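Long-range contacts in glucuronoarabinoxylan endo-1,4-beta-xylanase (Clostridium papyrosolvens, PDB 4FMV), which probably hydrolyses internal beta-1,4 linkages of xylan-type plant cell wall polysaccharides, this chain being the glycoside hydrolase family 30 part of a longer protein: residues Ile54-Lys59 against Pro91-Glu96; Leu48-Gly53 against Ala118-Ala123; Asn342-Ser347 against Ile365-Gly370; Ser335-Phe340 against Asn369-Ala374. All blocks are in the same frame, centred on the assembly; numbering follows the deposited sequence.

Contact 1 of 4, residues Ile54-Lys59 against Pro91-Glu96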
# COMPACT_ATOMS: atom_id res chain seq x y z
N ILE A 54 -20.86 -14.50 2.58
CA ILE A 54 -22.22 -13.98 2.49
C ILE A 54 -23.04 -14.80 1.48
O ILE A 54 -24.26 -14.91 1.61
CB ILE A 54 -22.23 -12.48 2.09
CG1 ILE A 54 -23.63 -11.89 2.24
CG2 ILE A 54 -21.71 -12.27 0.67
CD1 ILE A 54 -23.64 -10.37 2.34
N GLY A 55 -22.39 -15.40 0.49
CA GLY A 55 -23.14 -16.19 -0.47
C GLY A 55 -24.09 -15.32 -1.29
O GLY A 55 -23.69 -14.25 -1.76
N ASP A 56 -25.33 -15.74 -1.47
CA ASP A 56 -26.27 -14.95 -2.26
C ASP A 56 -27.08 -13.96 -1.42
O ASP A 56 -27.92 -13.23 -1.97
CB ASP A 56 -27.23 -15.85 -3.04
CG ASP A 56 -26.52 -16.74 -4.04
OD1 ASP A 56 -25.37 -16.44 -4.41
OD2 ASP A 56 -27.12 -17.75 -4.44
N ALA A 57 -26.82 -13.93 -0.11
CA ALA A 57 -27.65 -13.15 0.81
C ALA A 57 -27.53 -11.65 0.52
O ALA A 57 -28.39 -10.86 0.94
CB ALA A 57 -27.29 -13.47 2.27
N TRP A 58 -26.48 -11.25 -0.19
CA TRP A 58 -26.34 -9.86 -0.58
C TRP A 58 -27.49 -9.40 -1.47
O TRP A 58 -27.82 -8.21 -1.48
CB TRP A 58 -25.02 -9.61 -1.29
CG TRP A 58 -24.90 -10.27 -2.61
CD1 TRP A 58 -24.46 -11.55 -2.85
CD2 TRP A 58 -25.17 -9.70 -3.90
NE1 TRP A 58 -24.48 -11.81 -4.19
CE2 TRP A 58 -24.91 -10.69 -4.86
CE3 TRP A 58 -25.64 -8.45 -4.32
CZ2 TRP A 58 -25.07 -10.47 -6.23
CZ3 TRP A 58 -25.81 -8.24 -5.68
CH2 TRP A 58 -25.52 -9.24 -6.62
N LYS A 59 -28.09 -10.32 -2.22
CA LYS A 59 -29.20 -9.98 -3.10
C LYS A 59 -30.44 -9.58 -2.31
O LYS A 59 -31.26 -8.80 -2.80
CB LYS A 59 -29.53 -11.14 -4.03
CG LYS A 59 -28.35 -11.61 -4.89
CD LYS A 59 -28.85 -12.55 -5.99
CE LYS A 59 -27.73 -13.14 -6.82
NZ LYS A 59 -28.32 -13.93 -7.95
N PRO A 91 -19.10 -14.87 -4.68
CA PRO A 91 -19.94 -15.91 -4.09
C PRO A 91 -19.86 -17.21 -4.87
O PRO A 91 -19.71 -17.19 -6.09
CB PRO A 91 -21.35 -15.32 -4.22
CG PRO A 91 -21.14 -13.87 -4.17
CD PRO A 91 -19.87 -13.66 -4.97
N ALA A 92 -19.97 -18.33 -4.16
CA ALA A 92 -19.80 -19.65 -4.76
C ALA A 92 -20.70 -19.85 -5.98
O ALA A 92 -20.28 -20.51 -6.93
CB ALA A 92 -20.09 -20.73 -3.72
N SER A 93 -21.90 -19.26 -5.97
CA SER A 93 -22.86 -19.48 -7.06
C SER A 93 -22.43 -18.84 -8.39
O SER A 93 -23.01 -19.14 -9.43
CB SER A 93 -24.27 -19.00 -6.69
OG SER A 93 -24.32 -17.58 -6.50
N MET A 94 -21.46 -17.93 -8.34
CA MET A 94 -20.95 -17.31 -9.56
C MET A 94 -19.73 -18.01 -10.17
O MET A 94 -19.32 -17.68 -11.29
CB MET A 94 -20.54 -15.86 -9.28
CG MET A 94 -21.61 -14.97 -8.65
SD MET A 94 -21.08 -13.25 -8.83
CE MET A 94 -22.23 -12.44 -7.71
N GLN A 95 -19.14 -18.94 -9.43
CA GLN A 95 -17.97 -19.72 -9.85
C GLN A 95 -18.26 -20.94 -10.73
O GLN A 95 -19.35 -21.50 -10.70
CB GLN A 95 -17.15 -20.15 -8.65
CG GLN A 95 -16.51 -19.02 -7.88
CD GLN A 95 -15.80 -19.53 -6.66
OE1 GLN A 95 -16.42 -20.16 -5.80
NE2 GLN A 95 -14.50 -19.29 -6.57
N GLU A 96 -17.26 -21.34 -11.51
CA GLU A 96 -17.31 -22.65 -12.13
C GLU A 96 -15.92 -23.22 -12.15
O GLU A 96 -14.94 -22.47 -12.14
CB GLU A 96 -17.84 -22.56 -13.57
CG GLU A 96 -16.95 -21.71 -14.46
CD GLU A 96 -17.50 -21.55 -15.86
OE1 GLU A 96 -16.81 -20.92 -16.68
OE2 GLU A 96 -18.61 -22.06 -16.13
O HOH W 1 -23.23 -18.10 -3.49
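Pro91 leads with its ring: CG rests 3.5 Å from Gly55 O. The same carbon lies 3.9 Å from Trp58 NE1, so it touches both the carbonyl of the turn and the pyrrole side of the indole. The proline and tryptophan side chains cross at about a right angle, and Gly55 O itself lies at the edge of the indole, in its plane. Gly55, with its positive phi of 66°, is the second residue of a type II' turn running from Ile54 to Ala57, and that turn brings Asp56 within reach of the next touching residue. Ser93 donates its hydroxyl to Asp56, OG to OD1 at 2.6 Å, using the syn lone pair of the carboxylate; a chi1 of 65° sets OG between the backbone N and the carbonyl carbon. A water gives the same OD1 a second donor at 2.9 Å. That water also accepts from Ser93 N, which makes two routes from one carboxylate oxygen to one serine. Two donors on OD1 would be expected to stabilise its negative charge. Met94, its chain extended beyond CG, brings CE to 3.8 Å from Trp58 CZ2, on the benzene part of the indole. Lys59 CG lies over the centre of one face of that indole, and Tyr120 of helix 114-130 meets it edge-to-face. The two loops follow neighbouring parallel strands, 45-49 and 82-86, so this is loop-on-loop packing at the C-terminal strand ends of a (beta/alpha)8 barrel.

Contact 2 of 4, residues Leu48-Gly53 against Ala118-Ala123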
# COMPACT_ATOMS: atom_id res chain seq x y z
N LEU A 48 -9.71 -3.69 3.21
CA LEU A 48 -10.70 -4.68 3.62
C LEU A 48 -10.70 -5.88 2.67
O LEU A 48 -10.34 -5.75 1.49
CB LEU A 48 -12.11 -4.08 3.61
CG LEU A 48 -12.33 -2.69 4.20
CD1 LEU A 48 -13.76 -2.25 3.91
CD2 LEU A 48 -12.05 -2.71 5.69
N ARG A 49 -11.00 -7.06 3.20
CA ARG A 49 -11.30 -8.19 2.34
C ARG A 49 -12.82 -8.33 2.24
O ARG A 49 -13.51 -8.32 3.27
CB ARG A 49 -10.70 -9.48 2.89
CG ARG A 49 -11.24 -10.74 2.20
CD ARG A 49 -10.64 -12.01 2.76
NE ARG A 49 -11.53 -13.14 2.52
CZ ARG A 49 -12.60 -13.40 3.27
NH1 ARG A 49 -12.91 -12.61 4.31
NH2 ARG A 49 -13.38 -14.44 2.99
N ILE A 50 -13.33 -8.46 1.02
CA ILE A 50 -14.76 -8.63 0.79
C ILE A 50 -15.16 -10.08 1.05
O ILE A 50 -14.75 -11.00 0.33
CB ILE A 50 -15.11 -8.29 -0.68
CG1 ILE A 50 -14.68 -6.85 -1.03
CG2 ILE A 50 -16.60 -8.47 -0.98
CD1 ILE A 50 -14.93 -6.46 -2.50
N GLU A 51 -16.06 -10.29 2.02
CA GLU A 51 -16.29 -11.65 2.50
C GLU A 51 -17.37 -12.37 1.68
O GLU A 51 -18.55 -12.07 1.80
CB GLU A 51 -16.71 -11.57 3.98
CG GLU A 51 -17.20 -12.88 4.57
CD GLU A 51 -16.11 -13.94 4.62
OE1 GLU A 51 -15.21 -13.85 5.49
OE2 GLU A 51 -16.14 -14.85 3.77
N GLU A 52 -16.95 -13.37 0.90
CA GLU A 52 -17.85 -14.08 -0.03
C GLU A 52 -18.69 -15.11 0.71
O GLU A 52 -19.62 -15.69 0.15
CB GLU A 52 -17.10 -14.73 -1.21
CG GLU A 52 -16.25 -15.99 -0.84
CD GLU A 52 -14.81 -15.65 -0.47
OE1 GLU A 52 -14.55 -14.51 -0.04
OE2 GLU A 52 -13.93 -16.52 -0.59
N GLY A 53 -18.38 -15.30 2.00
CA GLY A 53 -19.14 -16.19 2.86
C GLY A 53 -20.59 -15.75 2.98
O GLY A 53 -21.45 -16.51 3.42
N ALA A 118 -20.38 -7.55 -10.99
CA ALA A 118 -20.32 -6.09 -10.88
C ALA A 118 -21.40 -5.57 -9.93
O ALA A 118 -21.17 -4.63 -9.20
CB ALA A 118 -20.45 -5.44 -12.25
N GLN A 119 -22.59 -6.18 -9.96
CA GLN A 119 -23.66 -5.81 -9.01
C GLN A 119 -23.29 -6.15 -7.57
O GLN A 119 -23.60 -5.42 -6.63
CB GLN A 119 -24.97 -6.52 -9.36
CG GLN A 119 -25.53 -6.06 -10.68
CD GLN A 119 -26.72 -6.87 -11.12
OE1 GLN A 119 -26.91 -8.01 -10.69
NE2 GLN A 119 -27.54 -6.29 -11.98
N TYR A 120 -22.64 -7.29 -7.42
CA TYR A 120 -22.11 -7.71 -6.12
C TYR A 120 -21.11 -6.70 -5.60
O TYR A 120 -21.22 -6.22 -4.46
CB TYR A 120 -21.45 -9.07 -6.31
CG TYR A 120 -20.67 -9.62 -5.13
CD1 TYR A 120 -21.31 -10.13 -4.01
CD2 TYR A 120 -19.28 -9.70 -5.18
CE1 TYR A 120 -20.60 -10.68 -2.96
CE2 TYR A 120 -18.55 -10.24 -4.12
CZ TYR A 120 -19.21 -10.73 -3.02
OH TYR A 120 -18.50 -11.29 -1.98
N LEU A 121 -20.12 -6.36 -6.42
CA LEU A 121 -19.16 -5.33 -6.03
C LEU A 121 -19.88 -4.02 -5.70
O LEU A 121 -19.55 -3.34 -4.72
CB LEU A 121 -18.12 -5.12 -7.14
CG LEU A 121 -17.18 -6.31 -7.34
CD1 LEU A 121 -16.11 -5.98 -8.37
CD2 LEU A 121 -16.54 -6.70 -6.00
N ASN A 122 -20.86 -3.64 -6.51
CA ASN A 122 -21.63 -2.43 -6.23
C ASN A 122 -22.38 -2.53 -4.90
O ASN A 122 -22.59 -1.54 -4.23
CB ASN A 122 -22.60 -2.12 -7.36
CG ASN A 122 -21.99 -1.22 -8.41
OD1 ASN A 122 -21.05 -0.47 -8.13
ND2 ASN A 122 -22.53 -1.26 -9.63
N ALA A 123 -22.80 -3.73 -4.53
CA ALA A 123 -23.56 -3.87 -3.29
C ALA A 123 -22.67 -3.66 -2.06
O ALA A 123 -23.12 -3.15 -1.02
CB ALA A 123 -24.30 -5.23 -3.24
O HOH W 2 -15.95 -11.44 -2.27
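Ile50 meets helix 114-130 with two branches. Its CG2, anti to the backbone N, lies 3.5 Å from Tyr120 OH, the two side chains sliding past each other in opposite directions; CD1 reaches Leu121 CD2 at 3.9 Å, crossing it at about a right angle. The carbonyl is linked through a water, which donates to Ile50 O at 2.9 Å and accepts from Tyr120 OH at 2.6 Å, lying in the plane of the phenol ring at its edge. The first side-chain bond of Glu51 leads away from the helix, and its carboxylate is held by Arg49, whose NH1 and NH2 grip OE1 and OE2 end-on, both approaching from above the carboxylate plane. Glu52 presents CA to the phenol, 3.5 Å from Tyr120 OH, while its OE1 forms a salt bridge with Arg49 NH2 at 3.2 Å and its OE2 accepts from Asn89. Gly53 N donates to Glu51 OE2 at 2.9 Å, on the anti lone pair. The polar work is therefore divided: no direct hydrogen bond joins the two segments, the tyrosine proton is spent on a bridging water, and the two carboxylates are held on the strand side, where the shared arginine would be expected to offset their charge.

Contact 3 of 4, residues Asn342-Ser347 against Ile365-Gly370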
# COMPACT_ATOMS: atom_id res chain seq x y z
N ASN A 342 16.47 24.81 -3.20
CA ASN A 342 15.16 25.34 -3.53
C ASN A 342 14.22 25.35 -2.34
O ASN A 342 13.02 25.14 -2.48
CB ASN A 342 14.55 24.57 -4.69
CG ASN A 342 15.27 24.85 -5.98
OD1 ASN A 342 15.66 25.99 -6.25
ND2 ASN A 342 15.47 23.82 -6.79
N GLY A 343 14.79 25.61 -1.16
CA GLY A 343 14.04 25.73 0.07
C GLY A 343 14.95 25.35 1.23
O GLY A 343 16.10 24.96 1.02
N SER A 344 14.44 25.44 2.46
CA SER A 344 15.20 24.98 3.61
C SER A 344 14.34 24.76 4.85
O SER A 344 13.12 24.95 4.82
CB SER A 344 16.32 25.97 3.94
OG SER A 344 17.13 25.47 4.98
N ALA A 345 15.00 24.36 5.94
CA ALA A 345 14.34 24.12 7.21
C ALA A 345 15.13 24.80 8.30
O ALA A 345 16.34 24.98 8.17
CB ALA A 345 14.23 22.62 7.47
N SER A 346 14.46 25.21 9.37
CA SER A 346 15.13 25.87 10.48
C SER A 346 15.89 24.81 11.28
O SER A 346 17.00 25.05 11.77
CB SER A 346 14.10 26.57 11.36
OG SER A 346 12.79 26.12 11.04
N SER A 347 15.26 23.64 11.39
CA SER A 347 15.84 22.50 12.09
C SER A 347 15.00 21.26 11.77
O SER A 347 13.99 21.34 11.06
CB SER A 347 15.81 22.75 13.59
OG SER A 347 14.47 22.93 14.02
N ILE A 365 18.20 18.36 15.45
CA ILE A 365 19.38 18.80 14.72
C ILE A 365 19.18 20.17 14.07
O ILE A 365 18.20 20.39 13.36
CB ILE A 365 19.79 17.77 13.62
CG1 ILE A 365 19.73 16.34 14.16
CG2 ILE A 365 21.20 18.08 13.07
CD1 ILE A 365 19.99 15.28 13.09
N ALA A 366 20.11 21.09 14.31
CA ALA A 366 20.06 22.41 13.69
C ALA A 366 20.38 22.32 12.20
O ALA A 366 21.29 21.59 11.80
CB ALA A 366 21.03 23.36 14.37
N VAL A 367 19.63 23.06 11.39
CA VAL A 367 19.96 23.18 9.97
C VAL A 367 20.65 24.53 9.70
O VAL A 367 20.07 25.60 9.89
CB VAL A 367 18.73 22.96 9.06
CG1 VAL A 367 19.03 23.36 7.62
CG2 VAL A 367 18.28 21.51 9.12
N THR A 368 21.89 24.46 9.26
CA THR A 368 22.69 25.64 8.98
C THR A 368 23.00 25.77 7.49
O THR A 368 23.44 24.82 6.84
CB THR A 368 23.98 25.57 9.78
OG1 THR A 368 23.66 25.56 11.17
CG2 THR A 368 24.88 26.75 9.45
N ASN A 369 22.75 26.95 6.93
CA ASN A 369 23.01 27.19 5.52
C ASN A 369 22.39 26.11 4.63
O ASN A 369 22.99 25.68 3.64
CB ASN A 369 24.52 27.27 5.28
CG ASN A 369 24.88 28.16 4.10
OD1 ASN A 369 24.36 29.28 3.96
ND2 ASN A 369 25.77 27.68 3.24
N GLY A 370 21.19 25.66 4.99
CA GLY A 370 20.50 24.65 4.21
C GLY A 370 21.06 23.25 4.40
O GLY A 370 20.70 22.34 3.65
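Val367 and Ser344 are brought to their partners by the same choice of chi1. In Val367 CG1 stands anti to the backbone N (169°), which sets it 3.2 Å from Ala345 O; in Ser344 OG is likewise anti to N (-175°) and lies 3.6 Å from Gly370 CA. The two atoms also approach one another, Ser344 OG to Val367 CG1 at 3.9 Å, so the methyl faces the hydroxyl and the carbonyl oxygen together, on one side. Its other branch, CG2, reaches Ser347 CA at 4.0 Å. Backbone pairing is sparse. Ser347 and Ala366 form an antiparallel non-hydrogen-bonded pair, and Ser347 CB rests 3.4 Å from Ile365 O; beside them Val367 N donates to Ser346 O at 3.3 Å, a weak bond with an angle of 157° at the hydrogen. This is the surface of the beta-rich side domain, where strands 347-353 and 360-366 end their antiparallel pairing, which is carried on by the backbone bond of Ile365 with Val348. The side chains of Ile365 and Val367 both pack on Phe372 and Val348. Ser344 OG also donates weakly to Ala345 O, 3.3 Å away. With a single weak backbone bond across it, the contact relies largely on the fit of Val367 against the backbone and hydroxyl of 344-347.

Contact 4 of 4, residues Ser335-Phe340 against Asn369-Ala374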
# COMPACT_ATOMS: atom_id res chain seq x y z
N SER A 335 27.96 8.64 9.32
CA SER A 335 27.49 10.01 9.30
C SER A 335 27.02 10.32 7.88
O SER A 335 27.66 9.90 6.91
CB SER A 335 28.60 10.97 9.71
OG SER A 335 29.49 11.17 8.63
N GLN A 336 25.90 11.04 7.76
CA GLN A 336 25.41 11.46 6.44
C GLN A 336 25.07 12.94 6.43
O GLN A 336 24.32 13.43 7.30
CB GLN A 336 24.20 10.63 6.01
CG GLN A 336 23.63 11.04 4.64
CD GLN A 336 24.60 10.80 3.49
OE1 GLN A 336 24.94 9.65 3.19
NE2 GLN A 336 25.04 11.87 2.84
N LYS A 337 25.61 13.67 5.46
CA LYS A 337 25.32 15.09 5.30
C LYS A 337 24.18 15.27 4.30
O LYS A 337 24.14 14.61 3.25
CB LYS A 337 26.56 15.84 4.81
CG LYS A 337 26.32 17.31 4.57
CD LYS A 337 27.55 17.97 3.98
CE LYS A 337 27.40 19.49 3.90
NZ LYS A 337 27.59 20.09 5.24
N PHE A 338 23.25 16.15 4.65
CA PHE A 338 22.12 16.44 3.80
C PHE A 338 22.10 17.93 3.45
O PHE A 338 22.34 18.77 4.31
CB PHE A 338 20.81 16.09 4.51
CG PHE A 338 20.71 14.65 4.94
CD1 PHE A 338 20.15 13.70 4.11
CD2 PHE A 338 21.13 14.26 6.21
CE1 PHE A 338 20.02 12.38 4.51
CE2 PHE A 338 21.01 12.93 6.62
CZ PHE A 338 20.46 12.00 5.77
N ASN A 339 21.79 18.25 2.19
CA ASN A 339 21.70 19.63 1.72
C ASN A 339 20.35 19.92 1.06
O ASN A 339 19.98 19.26 0.09
CB ASN A 339 22.77 19.94 0.67
CG ASN A 339 24.16 19.61 1.15
OD1 ASN A 339 24.48 19.71 2.34
ND2 ASN A 339 25.02 19.22 0.20
N PHE A 340 19.63 20.92 1.57
CA PHE A 340 18.39 21.36 0.94
C PHE A 340 18.68 22.36 -0.16
O PHE A 340 19.51 23.28 0.00
CB PHE A 340 17.48 22.01 1.97
CG PHE A 340 17.01 21.08 3.06
CD1 PHE A 340 16.02 20.14 2.82
CD2 PHE A 340 17.54 21.18 4.35
CE1 PHE A 340 15.57 19.30 3.83
CE2 PHE A 340 17.10 20.35 5.36
CZ PHE A 340 16.12 19.40 5.10
N ASN A 369 22.75 26.95 6.93
CA ASN A 369 23.01 27.19 5.52
C ASN A 369 22.39 26.11 4.63
O ASN A 369 22.99 25.68 3.64
CB ASN A 369 24.52 27.27 5.28
CG ASN A 369 24.88 28.16 4.10
OD1 ASN A 369 24.36 29.28 3.96
ND2 ASN A 369 25.77 27.68 3.24
N GLY A 370 21.19 25.66 4.99
CA GLY A 370 20.50 24.65 4.21
C GLY A 370 21.06 23.25 4.40
O GLY A 370 20.70 22.34 3.65
N SER A 371 21.93 23.06 5.40
CA SER A 371 22.62 21.78 5.59
C SER A 371 22.56 21.23 7.02
O SER A 371 22.61 21.99 7.98
CB SER A 371 24.08 21.93 5.18
OG SER A 371 24.70 20.65 5.10
N PHE A 372 22.46 19.91 7.15
CA PHE A 372 22.64 19.28 8.46
C PHE A 372 23.27 17.91 8.32
O PHE A 372 23.05 17.23 7.32
CB PHE A 372 21.32 19.18 9.24
CG PHE A 372 20.41 18.08 8.76
CD1 PHE A 372 19.51 18.30 7.74
CD2 PHE A 372 20.46 16.82 9.36
CE1 PHE A 372 18.67 17.29 7.30
CE2 PHE A 372 19.63 15.80 8.92
CZ PHE A 372 18.73 16.04 7.89
N THR A 373 24.04 17.50 9.32
CA THR A 373 24.66 16.18 9.32
C THR A 373 24.10 15.32 10.46
O THR A 373 23.86 15.80 11.57
CB THR A 373 26.20 16.26 9.40
OG1 THR A 373 26.70 17.05 8.32
CG2 THR A 373 26.83 14.86 9.34
N ALA A 374 23.89 14.04 10.17
CA ALA A 374 23.32 13.14 11.16
C ALA A 374 24.09 11.83 11.20
O ALA A 374 24.70 11.44 10.21
CB ALA A 374 21.83 12.89 10.85
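Phe338, Phe340 and Phe372 form the apolar relief of an antiparallel ladder between strands 334-341 and 371-376, in the beta-rich side domain that accompanies the barrel in family 30. The hydrogen-bonded pairs are Gln336 with Ala374 and Phe338 with Phe372, each joined by two backbone bonds, and the strand axes approach to 4.7 Å. The rings of Phe338 and Phe372 lie nearly parallel, planes at 21°, but are slid apart with centroids 4.9 Å from each other, so they barely overlap: Phe338 CD2 sits over one face of Phe372, 3.4 Å from CZ, and Phe338 CB makes a CH-pi contact over that ring. Phe340 fills the flank, its CE2 lying in the plane of Phe372 at the edge, 3.9 Å from CE1. The small Ala374 fits beside Phe338, CB lying near the plane of that ring, 4.3 Å from CE2. Phe384 of strand 380-387 meets the rings of both Phe338 and Phe372, and Ile324 touches all three phenylalanines. The other face, with Lys337, Asn339, Ser371 and Thr373, is polar. Lys337 runs extended across Thr373, its CB 3.7 Å from Thr373 OG1, then bends at chi4 (77°) to donate NZ to Ser371 OG. That hydroxyl also lies near Asn339 OD1 and Phe338 O. At the end of the ladder Phe340 N points nearly straight at Gly370 O, 2.7 Å away with 169° at the hydrogen, while the Phe340 ring carbon CD2 rests 3.4 Å from that same oxygen.

In the fold
The four contacts fall into two pairs on opposite sides of the chain's centre. Contacts 1 and 2 have centres 9 Å apart and touch directly: Tyr120 of contact 2 packs with CE1 3.5 Å from Pro91 CG of contact 1, and Trp58 lies against Gln119, Tyr120 and Ala123 of the same helix. Contacts 3 and 4, with centres 8 Å apart, share Asn369 and Gly370 and meet where Val367 CG2 comes 3.7 Å from Phe372 CD1. The two pairs do not touch, the nearest atoms of contacts 2 and 4 being about 34 Å apart. Substrate sites of such barrels lie at the C-terminal strand ends, the side to which contacts 1 and 2 belong.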